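Local coordinates for protein adenosine deaminase (Burkholderia ambifaria, PDB 4GXW) that binds a zinc ion and probably catalyses the hydrolytic deamination of a purine such as adenine, at residues 7-12 and 278-283; 122-127 and 164-169; 195-200 and 227-232. All coordinates share one frame; numbering follows the deposited sequence.

Contact 1 of 3, residues 7-12 and 278-283; sequences GNVPAA and DQWAER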
loop_
_atom_site.group_PDB
_atom_site.type_symbol
_atom_site.label_atom_id
_atom_site.label_comp_id
_atom_site.label_asym_id
_atom_site.label_seq_id
_atom_site.Cartn_x
_atom_site.Cartn_y
_atom_site.Cartn_z
ATOM N N GLY A 7 9.063 7.026 9.914
ATOM C CA GLY A 7 8.375 7.927 9.003
ATOM C C GLY A 7 8.420 9.387 9.418
ATOM O O GLY A 7 7.686 10.210 8.875
ATOM N N ASN A 8 9.282 9.708 10.379
ATOM C CA ASN A 8 9.361 11.063 10.926
ATOM C C ASN A 8 8.006 11.608 11.373
ATOM O O ASN A 8 7.747 12.810 11.274
ATOM C CB ASN A 8 10.023 12.028 9.933
ATOM C CG ASN A 8 11.440 11.615 9.577
ATOM O OD1 ASN A 8 12.118 10.943 10.352
ATOM N ND2 ASN A 8 11.894 12.024 8.398
ATOM N N VAL A 9 7.144 10.719 11.856
ATOM C CA VAL A 9 5.849 11.117 12.392
ATOM C C VAL A 9 6.059 11.750 13.772
ATOM O O VAL A 9 7.140 11.612 14.361
ATOM C CB VAL A 9 4.888 9.910 12.479
ATOM C CG1 VAL A 9 4.774 9.212 11.124
ATOM C CG2 VAL A 9 5.345 8.920 13.552
ATOM N N PRO A 10 5.046 12.467 14.290
ATOM C CA PRO A 10 5.200 13.042 15.633
ATOM C C PRO A 10 5.563 11.995 16.694
ATOM O O PRO A 10 5.107 10.853 16.626
ATOM C CB PRO A 10 3.812 13.617 15.919
ATOM C CG PRO A 10 3.305 14.008 14.564
ATOM C CD PRO A 10 3.831 12.962 13.613
ATOM N N ALA A 11 6.384 12.386 17.664
ATOM C CA ALA A 11 6.833 11.465 18.695
ATOM C C ALA A 11 5.629 10.930 19.457
ATOM O O ALA A 11 4.648 11.645 19.656
ATOM C CB ALA A 11 7.804 12.150 19.633
ATOM N N ALA A 12 5.697 9.666 19.854
ATOM C CA ALA A 12 4.602 9.039 20.591
ATOM C C ALA A 12 4.322 9.777 21.897
ATOM O O ALA A 12 5.251 10.179 22.592
ATOM C CB ALA A 12 4.923 7.586 20.863
ATOM N N ASP A 278 0.291 17.506 17.987
ATOM C CA ASP A 278 -0.155 17.019 19.293
ATOM C C ASP A 278 -1.499 16.278 19.237
ATOM O O ASP A 278 -1.951 15.718 20.238
ATOM C CB ASP A 278 -0.206 18.166 20.314
ATOM C CG ASP A 278 -1.494 18.971 20.238
ATOM O OD1 ASP A 278 -1.965 19.260 19.121
ATOM O OD2 ASP A 278 -2.025 19.335 21.310
ATOM N N GLN A 279 -2.131 16.264 18.067
ATOM C CA GLN A 279 -3.433 15.617 17.929
ATOM C C GLN A 279 -3.471 14.554 16.832
ATOM O O GLN A 279 -4.465 13.849 16.682
ATOM C CB GLN A 279 -4.533 16.659 17.678
ATOM C CG GLN A 279 -5.181 17.208 18.943
ATOM C CD GLN A 279 -6.452 17.978 18.647
ATOM O OE1 GLN A 279 -6.405 19.092 18.124
ATOM N NE2 GLN A 279 -7.597 17.382 18.966
ATOM N N TRP A 280 -2.390 14.443 16.066
ATOM C CA TRP A 280 -2.357 13.529 14.922
ATOM C C TRP A 280 -2.699 12.080 15.285
ATOM O O TRP A 280 -3.615 11.487 14.704
ATOM C CB TRP A 280 -1.004 13.613 14.206
ATOM C CG TRP A 280 -0.780 12.519 13.215
ATOM C CD1 TRP A 280 -1.295 12.433 11.953
ATOM C CD2 TRP A 280 0.027 11.350 13.398
ATOM N NE1 TRP A 280 -0.864 11.277 11.345
ATOM C CE2 TRP A 280 -0.051 10.594 12.214
ATOM C CE3 TRP A 280 0.807 10.872 14.455
ATOM C CZ2 TRP A 280 0.629 9.386 12.050
ATOM C CZ3 TRP A 280 1.475 9.668 14.296
ATOM C CH2 TRP A 280 1.379 8.935 13.104
ATOM N N ALA A 281 -1.983 11.511 16.247
ATOM C CA ALA A 281 -2.234 10.125 16.635
ATOM C C ALA A 281 -3.629 9.960 17.231
ATOM O O ALA A 281 -4.299 8.949 17.006
ATOM C CB ALA A 281 -1.183 9.648 17.616
ATOM N N GLU A 282 -4.061 10.956 17.995
ATOM C CA GLU A 282 -5.355 10.914 18.667
ATOM C C GLU A 282 -6.560 11.006 17.732
ATOM O O GLU A 282 -7.579 10.344 17.958
ATOM C CB GLU A 282 -5.432 12.044 19.688
ATOM C CG GLU A 282 -4.579 11.807 20.910
ATOM C CD GLU A 282 -5.097 10.655 21.735
ATOM O OE1 GLU A 282 -6.327 10.608 21.972
ATOM O OE2 GLU A 282 -4.283 9.793 22.135
ATOM N N ARG A 283 -6.441 11.824 16.688
ATOM C CA ARG A 283 -7.594 12.171 15.859
ATOM C C ARG A 283 -7.618 11.518 14.486
ATOM O O ARG A 283 -8.563 11.712 13.718
ATOM C CB ARG A 283 -7.706 13.684 15.706
ATOM C CG ARG A 283 -8.112 14.391 16.987
ATOM C CD ARG A 283 -9.378 13.780 17.588
ATOM N NE ARG A 283 -10.484 13.763 16.634
ATOM C CZ ARG A 283 -11.344 14.764 16.469
ATOM N NH1 ARG A 283 -11.228 15.866 17.197
ATOM N NH2 ARG A 283 -12.319 14.667 15.572
#
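Val9 and Pro10, in the N-terminal arm of the chain, press their side chains against the benzene half of the Trp280 indole. Pro10 comes in over a face: its CD lies 3.8 Å from CE3 of Trp280 and 4.2 Å from the centroid of the six-membered ring, 28° off the ring normal, which makes a CH-pi contact displaced toward the ring's rim. The pyrrolidine stands at about a right angle to the tryptophan side chain, with CG of Pro10 a second point of touch at 4.0 Å from Trp280 CE3. Val9 works on the outer corner of the same ring, slantwise. Its branch point leads, CB being 3.7 Å from Trp280 CH2, and the methyls fork around that corner: CG1 sits 3.9 Å from CH2, and CG2 sits 4.0 Å from CZ3 of Trp280.

The tryptophan reaches this place because CG stands anti to the backbone N (chi1 168°), which throws the indole from the first residue of the short helix 280-283 toward the arm; chi2 of 78° then turns the ring plane across the side-chain stem and presents a face to Pro10. A beta-branched valine and a rigid proline suit an arm with no regular helix or strand, since both restrict the backbone and carry apolar bulk close to it. Leu272 of helix 269-274 touches all three side chains, and Phe321 meets the Trp280 ring edge-to-face.

No hydrogen bond joins the two segments. Polar fastening of the arm lies alongside, where Pro10 O is hydrogen-bonded to His320 NE2 and Val9 O to Thr5 OG1. The contact probably draws on dispersion and a weak CH-pi attraction, so that close fit counts for more than any directed polar bond.

Contact 2 of 3, residues 122-127 and 164-169; sequences TVRVSG and PDEAVA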
loop_
_atom_site.group_PDB
_atom_site.type_symbol
_atom_site.label_atom_id
_atom_site.label_comp_id
_atom_site.label_asym_id
_atom_site.label_seq_id
_atom_site.Cartn_x
_atom_site.Cartn_y
_atom_site.Cartn_z
ATOM N N THR A 122 3.136 5.111 -17.788
ATOM C CA THR A 122 4.187 4.369 -18.466
ATOM C C THR A 122 4.001 4.378 -19.986
ATOM O O THR A 122 4.945 4.642 -20.733
ATOM C CB THR A 122 4.244 2.936 -17.930
ATOM O OG1 THR A 122 4.558 2.988 -16.532
ATOM C CG2 THR A 122 5.291 2.120 -18.673
ATOM N N VAL A 123 2.792 4.080 -20.442
ATOM C CA VAL A 123 2.535 4.004 -21.880
ATOM C C VAL A 123 2.491 5.390 -22.536
ATOM O O VAL A 123 3.146 5.620 -23.556
ATOM C CB VAL A 123 1.228 3.231 -22.189
ATOM C CG1 VAL A 123 0.970 3.196 -23.687
ATOM C CG2 VAL A 123 1.300 1.815 -21.635
ATOM N N ARG A 124 1.741 6.314 -21.937
ATOM C CA ARG A 124 1.512 7.620 -22.554
ATOM C C ARG A 124 2.632 8.619 -22.311
ATOM O O ARG A 124 2.892 9.467 -23.159
ATOM C CB ARG A 124 0.199 8.238 -22.065
ATOM C CG ARG A 124 -1.022 7.334 -22.133
ATOM C CD ARG A 124 -1.366 6.901 -23.545
ATOM N NE ARG A 124 -2.673 6.245 -23.551
ATOM C CZ ARG A 124 -3.062 5.326 -24.429
ATOM N NH1 ARG A 124 -2.244 4.926 -25.394
ATOM N NH2 ARG A 124 -4.276 4.802 -24.327
ATOM N N VAL A 125 3.264 8.558 -21.141
ATOM C CA VAL A 125 4.280 9.549 -20.800
ATOM C C VAL A 125 5.693 8.987 -20.982
ATOM O O VAL A 125 6.501 9.584 -21.691
ATOM C CB VAL A 125 4.061 10.138 -19.390
ATOM C CG1 VAL A 125 5.171 11.113 -19.041
ATOM C CG2 VAL A 125 2.707 10.829 -19.320
ATOM N N SER A 126 5.984 7.834 -20.384
ATOM C CA SER A 126 7.300 7.224 -20.591
ATOM C C SER A 126 7.473 6.689 -22.010
ATOM O O SER A 126 8.595 6.560 -22.489
ATOM C CB SER A 126 7.567 6.102 -19.583
ATOM O OG SER A 126 7.241 6.495 -18.265
ATOM N N GLY A 127 6.364 6.376 -22.678
ATOM C CA GLY A 127 6.401 5.854 -24.037
ATOM C C GLY A 127 6.901 4.420 -24.125
ATOM O O GLY A 127 7.601 4.049 -25.073
ATOM N N PRO A 164 -11.725 8.969 -18.061
ATOM C CA PRO A 164 -12.153 7.573 -17.872
ATOM C C PRO A 164 -11.852 6.650 -19.061
ATOM O O PRO A 164 -11.766 5.439 -18.845
ATOM C CB PRO A 164 -13.665 7.685 -17.601
ATOM C CG PRO A 164 -14.036 9.122 -17.868
ATOM C CD PRO A 164 -12.783 9.931 -17.710
ATOM N N ASP A 165 -11.680 7.193 -20.266
ATOM C CA ASP A 165 -11.237 6.378 -21.401
ATOM C C ASP A 165 -9.885 5.705 -21.167
ATOM O O ASP A 165 -9.638 4.604 -21.667
ATOM C CB ASP A 165 -11.133 7.211 -22.680
ATOM C CG ASP A 165 -12.473 7.527 -23.286
ATOM O OD1 ASP A 165 -13.469 6.887 -22.900
ATOM O OD2 ASP A 165 -12.517 8.407 -24.167
ATOM N N GLU A 166 -9.001 6.365 -20.425
ATOM C CA GLU A 166 -7.687 5.791 -20.159
ATOM C C GLU A 166 -7.834 4.603 -19.223
ATOM O O GLU A 166 -7.083 3.633 -19.311
ATOM C CB GLU A 166 -6.714 6.829 -19.579
ATOM C CG GLU A 166 -6.318 7.942 -20.548
ATOM C CD GLU A 166 -5.508 7.468 -21.750
ATOM O OE1 GLU A 166 -4.956 6.348 -21.735
ATOM O OE2 GLU A 166 -5.409 8.241 -22.723
ATOM N N ALA A 167 -8.824 4.673 -18.334
ATOM C CA ALA A 167 -9.099 3.582 -17.411
ATOM C C ALA A 167 -9.587 2.341 -18.170
ATOM O O ALA A 167 -9.124 1.228 -17.909
ATOM C CB ALA A 167 -10.119 4.021 -16.347
ATOM N N VAL A 168 -10.499 2.539 -19.121
ATOM C CA VAL A 168 -10.947 1.448 -19.979
ATOM C C VAL A 168 -9.766 0.862 -20.757
ATOM O O VAL A 168 -9.657 -0.361 -20.904
ATOM C CB VAL A 168 -12.085 1.902 -20.924
ATOM C CG1 VAL A 168 -12.430 0.811 -21.946
ATOM C CG2 VAL A 168 -13.316 2.280 -20.110
ATOM N N ALA A 169 -8.867 1.728 -21.227
ATOM C CA ALA A 169 -7.687 1.273 -21.966
ATOM C C ALA A 169 -6.836 0.299 -21.144
ATOM O O ALA A 169 -6.288 -0.669 -21.678
ATOM C CB ALA A 169 -6.851 2.469 -22.452
#
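Arg124 and Glu166 reach toward each other from opposite directions and meet in a salt bridge at the protein surface. The arginine grips side-on with two nitrogens, yet both fasten to one carboxylate oxygen: NE is 2.9 Å from Glu166 OE1, with an N-H...O angle of 156°, and NH2 is 3.1 Å from the same OE1, along a more bent line of 142°. OE1 lies in the guanidinium plane, while the carboxylate is turned 76° against that plane. The two donors consequently approach the syn side of OE1 from opposite faces of the carboxylate. OE2 of Glu166 stays 3.5 Å from Arg124 NE and takes no bond from this arginine.

Both chains bend at chi2, folding two long side chains into a short gap. Ala169, one turn beyond Glu166, brings its small CB to 3.9 Å from Arg124 NH2, and Trp173 of the same helix also touches the arginine. Because Arg124 sits near the C-terminal end of its helix and Glu166 near the N-terminal end of its own, each charge probably also interacts favourably with its helix dipole.

Several other polar groups of the segments have partners elsewhere. Thr122 OG1 is hydrogen-bonded to Trp117 NE1, and Ser126 OG to Asp84 O. Asp163 OD1 takes the Asp165 N-H. Gly127, just past helix 119-126, takes a positive phi, which suits glycine.

Helices 119-126 and 164-176 follow the successive parallel strands 110-117 and 151-159, so this bridge links neighbouring beta/alpha units on the outside of a TIM barrel.

Contact 3 of 3, residues 195-200 and 227-232; sequences PPELFW and VETAVD
Thr229 projects from its helix into the angle between Pro196 and Glu197, and its methyl does most of the touching. CG2 of Thr229 lies 3.8 Å from CG of Pro196, the proline ring meeting the threonine at about a right angle. The same methyl is 3.8 Å from Glu197 CB and 3.6 Å from Glu197 OE1, so the glutamate bends around it. A chi1 of -63° sets CG2 opposite the backbone N and facing the loop, while OG1 is turned back along its own helix, where it is hydrogen-bonded to the carbonyl oxygen of Arg225, one turn earlier.

Glu197 and Thr229 make no direct hydrogen bond. Instead a water joins them: it donates to Glu197 OE1 at 2.7 Å and accepts from Thr229 OG1 at 2.8 Å. Glutamate can serve here because CG is tucked between the backbone N and the carbonyl carbon (chi1 66°) and the chain bends again at chi2, bringing the carboxylate of a side chain whose CB does not itself point at Thr229 in toward the helix.

In the next shell the backbone sets these groups. Pro196 opens the 3-10 turn 196-198, a place suited to a residue with fixed phi and no N-H, and Phe199 N is hydrogen-bonded to Pro196 O. Leu234 and Arg160 also touch the Pro196 ring, and Leu233 touches Glu197. Across the contact, the bond from Val231 N to Val227 O belongs to the regular helix that carries Thr229.

The loop after strand 184-188 thus rests on the helix after strand 212-217, neighbouring beta/alpha units of the TIM barrel; Pro196 and the zinc ligand His216 have side chains about 8 Å apart.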
loop_
_atom_site.group_PDB
_atom_site.type_symbol
_atom_site.label_atom_id
_atom_site.label_comp_id
_atom_site.label_asym_id
_atom_site.label_seq_id
_atom_site.Cartn_x
_atom_site.Cartn_y
_atom_site.Cartn_z
ATOM N N PRO A 195 -14.411 11.749 -8.709
ATOM C CA PRO A 195 -15.087 10.747 -7.880
ATOM C C PRO A 195 -15.118 9.364 -8.536
ATOM O O PRO A 195 -15.024 9.245 -9.762
ATOM C CB PRO A 195 -16.492 11.328 -7.723
ATOM C CG PRO A 195 -16.695 12.103 -8.967
ATOM C CD PRO A 195 -15.358 12.738 -9.250
ATOM N N PRO A 196 -15.267 8.318 -7.719
ATOM C CA PRO A 196 -15.128 6.952 -8.246
ATOM C C PRO A 196 -16.152 6.569 -9.318
ATOM O O PRO A 196 -15.799 5.803 -10.219
ATOM C CB PRO A 196 -15.263 6.078 -6.990
ATOM C CG PRO A 196 -16.003 6.949 -5.995
ATOM C CD PRO A 196 -15.490 8.335 -6.260
ATOM N N GLU A 197 -17.370 7.093 -9.234
ATOM C CA GLU A 197 -18.386 6.759 -10.227
ATOM C C GLU A 197 -18.037 7.222 -11.645
ATOM O O GLU A 197 -18.574 6.717 -12.621
ATOM C CB GLU A 197 -19.770 7.267 -9.802
ATOM C CG GLU A 197 -19.925 8.783 -9.728
ATOM C CD GLU A 197 -19.609 9.382 -8.366
ATOM O OE1 GLU A 197 -18.825 8.779 -7.585
ATOM O OE2 GLU A 197 -20.139 10.489 -8.084
ATOM N N LEU A 198 -17.121 8.182 -11.758
ATOM C CA LEU A 198 -16.655 8.623 -13.063
ATOM C C LEU A 198 -16.059 7.458 -13.867
ATOM O O LEU A 198 -16.099 7.456 -15.101
ATOM C CB LEU A 198 -15.620 9.741 -12.885
ATOM C CG LEU A 198 -15.018 10.426 -14.109
ATOM C CD1 LEU A 198 -16.130 11.016 -14.975
ATOM C CD2 LEU A 198 -14.027 11.508 -13.668
ATOM N N PHE A 199 -15.537 6.471 -13.140
ATOM C CA PHE A 199 -14.787 5.345 -13.703
ATOM C C PHE A 199 -15.585 4.040 -13.704
ATOM O O PHE A 199 -15.018 2.943 -13.715
ATOM C CB PHE A 199 -13.459 5.210 -12.946
ATOM C CG PHE A 199 -12.641 6.463 -13.020
ATOM C CD1 PHE A 199 -11.822 6.693 -14.115
ATOM C CD2 PHE A 199 -12.765 7.459 -12.058
ATOM C CE1 PHE A 199 -11.105 7.870 -14.235
ATOM C CE2 PHE A 199 -12.044 8.642 -12.171
ATOM C CZ PHE A 199 -11.213 8.844 -13.257
ATOM N N TRP A 200 -16.909 4.164 -13.727
ATOM C CA TRP A 200 -17.787 2.999 -13.692
ATOM C C TRP A 200 -17.478 2.011 -14.819
ATOM O O TRP A 200 -17.542 0.796 -14.618
ATOM C CB TRP A 200 -19.269 3.416 -13.748
ATOM C CG TRP A 200 -19.695 4.016 -15.050
ATOM C CD1 TRP A 200 -19.719 5.344 -15.374
ATOM C CD2 TRP A 200 -20.173 3.317 -16.209
ATOM N NE1 TRP A 200 -20.168 5.509 -16.660
ATOM C CE2 TRP A 200 -20.453 4.280 -17.196
ATOM C CE3 TRP A 200 -20.386 1.964 -16.506
ATOM C CZ2 TRP A 200 -20.936 3.935 -18.466
ATOM C CZ3 TRP A 200 -20.862 1.626 -17.752
ATOM C CH2 TRP A 200 -21.131 2.605 -18.725
ATOM N N VAL A 227 -16.636 6.147 -0.498
ATOM C CA VAL A 227 -16.472 4.773 -0.022
ATOM C C VAL A 227 -17.700 3.938 -0.378
ATOM O O VAL A 227 -17.580 2.811 -0.880
ATOM C CB VAL A 227 -16.200 4.734 1.499
ATOM C CG1 VAL A 227 -15.953 3.300 1.973
ATOM C CG2 VAL A 227 -15.006 5.620 1.834
ATOM N N GLU A 228 -18.876 4.491 -0.105
ATOM C CA GLU A 228 -20.123 3.828 -0.470
ATOM C C GLU A 228 -20.191 3.518 -1.970
ATOM O O GLU A 228 -20.578 2.418 -2.375
ATOM C CB GLU A 228 -21.332 4.677 -0.047
ATOM C CG GLU A 228 -22.664 4.018 -0.349
ATOM C CD GLU A 228 -23.842 4.924 -0.078
ATOM O OE1 GLU A 228 -23.695 6.166 -0.208
ATOM O OE2 GLU A 228 -24.923 4.390 0.261
ATOM N N THR A 229 -19.818 4.488 -2.800
ATOM C CA THR A 229 -19.817 4.287 -4.245
ATOM C C THR A 229 -18.837 3.176 -4.657
ATOM O O THR A 229 -19.179 2.310 -5.470
ATOM C CB THR A 229 -19.492 5.597 -4.972
ATOM O OG1 THR A 229 -20.523 6.547 -4.677
ATOM C CG2 THR A 229 -19.439 5.379 -6.478
ATOM N N ALA A 230 -17.631 3.173 -4.091
ATOM C CA ALA A 230 -16.673 2.118 -4.416
ATOM C C ALA A 230 -17.221 0.737 -4.083
ATOM O O ALA A 230 -17.138 -0.198 -4.898
ATOM C CB ALA A 230 -15.359 2.349 -3.699
ATOM N N VAL A 231 -17.790 0.603 -2.888
ATOM C CA VAL A 231 -18.265 -0.694 -2.436
ATOM C C VAL A 231 -19.557 -1.131 -3.123
ATOM O O VAL A 231 -19.686 -2.289 -3.522
ATOM C CB VAL A 231 -18.425 -0.707 -0.903
ATOM C CG1 VAL A 231 -19.033 -2.018 -0.437
ATOM C CG2 VAL A 231 -17.073 -0.459 -0.234
ATOM N N ASP A 232 -20.505 -0.210 -3.266
ATOM C CA ASP A 232 -21.845 -0.585 -3.716
ATOM C C ASP A 232 -22.194 -0.262 -5.166
ATOM O O ASP A 232 -23.194 -0.762 -5.673
ATOM C CB ASP A 232 -22.910 -0.002 -2.776
ATOM C CG ASP A 232 -22.881 -0.646 -1.408
ATOM O OD1 ASP A 232 -22.575 -1.856 -1.338
ATOM O OD2 ASP A 232 -23.168 0.053 -0.409
HETATM O O HOH W 1 -19.135 8.941 -4.876
#

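How the contacts relate
Contact 1 joins the N-terminal arm to helix 280-283 and closes a long loop of chain within which contacts 2 and 3 follow in series. Contacts 1 and 2 lie on opposite sides of the chain's centre, their centres 37 Å apart; the centres of contacts 1 and 3 are 31 Å apart. Contacts 2 and 3, with centres 20 Å apart, touch: Pro164 packs on Leu198 and Phe199, and Ala167 on Phe199. Together they join successive beta/alpha units around the parallel strands, whereas contact 1 holds the arm on the excursion between strands 261-264 and 295-298, the Val9 side chain about 12 Å from that of the zinc ligand Asp301.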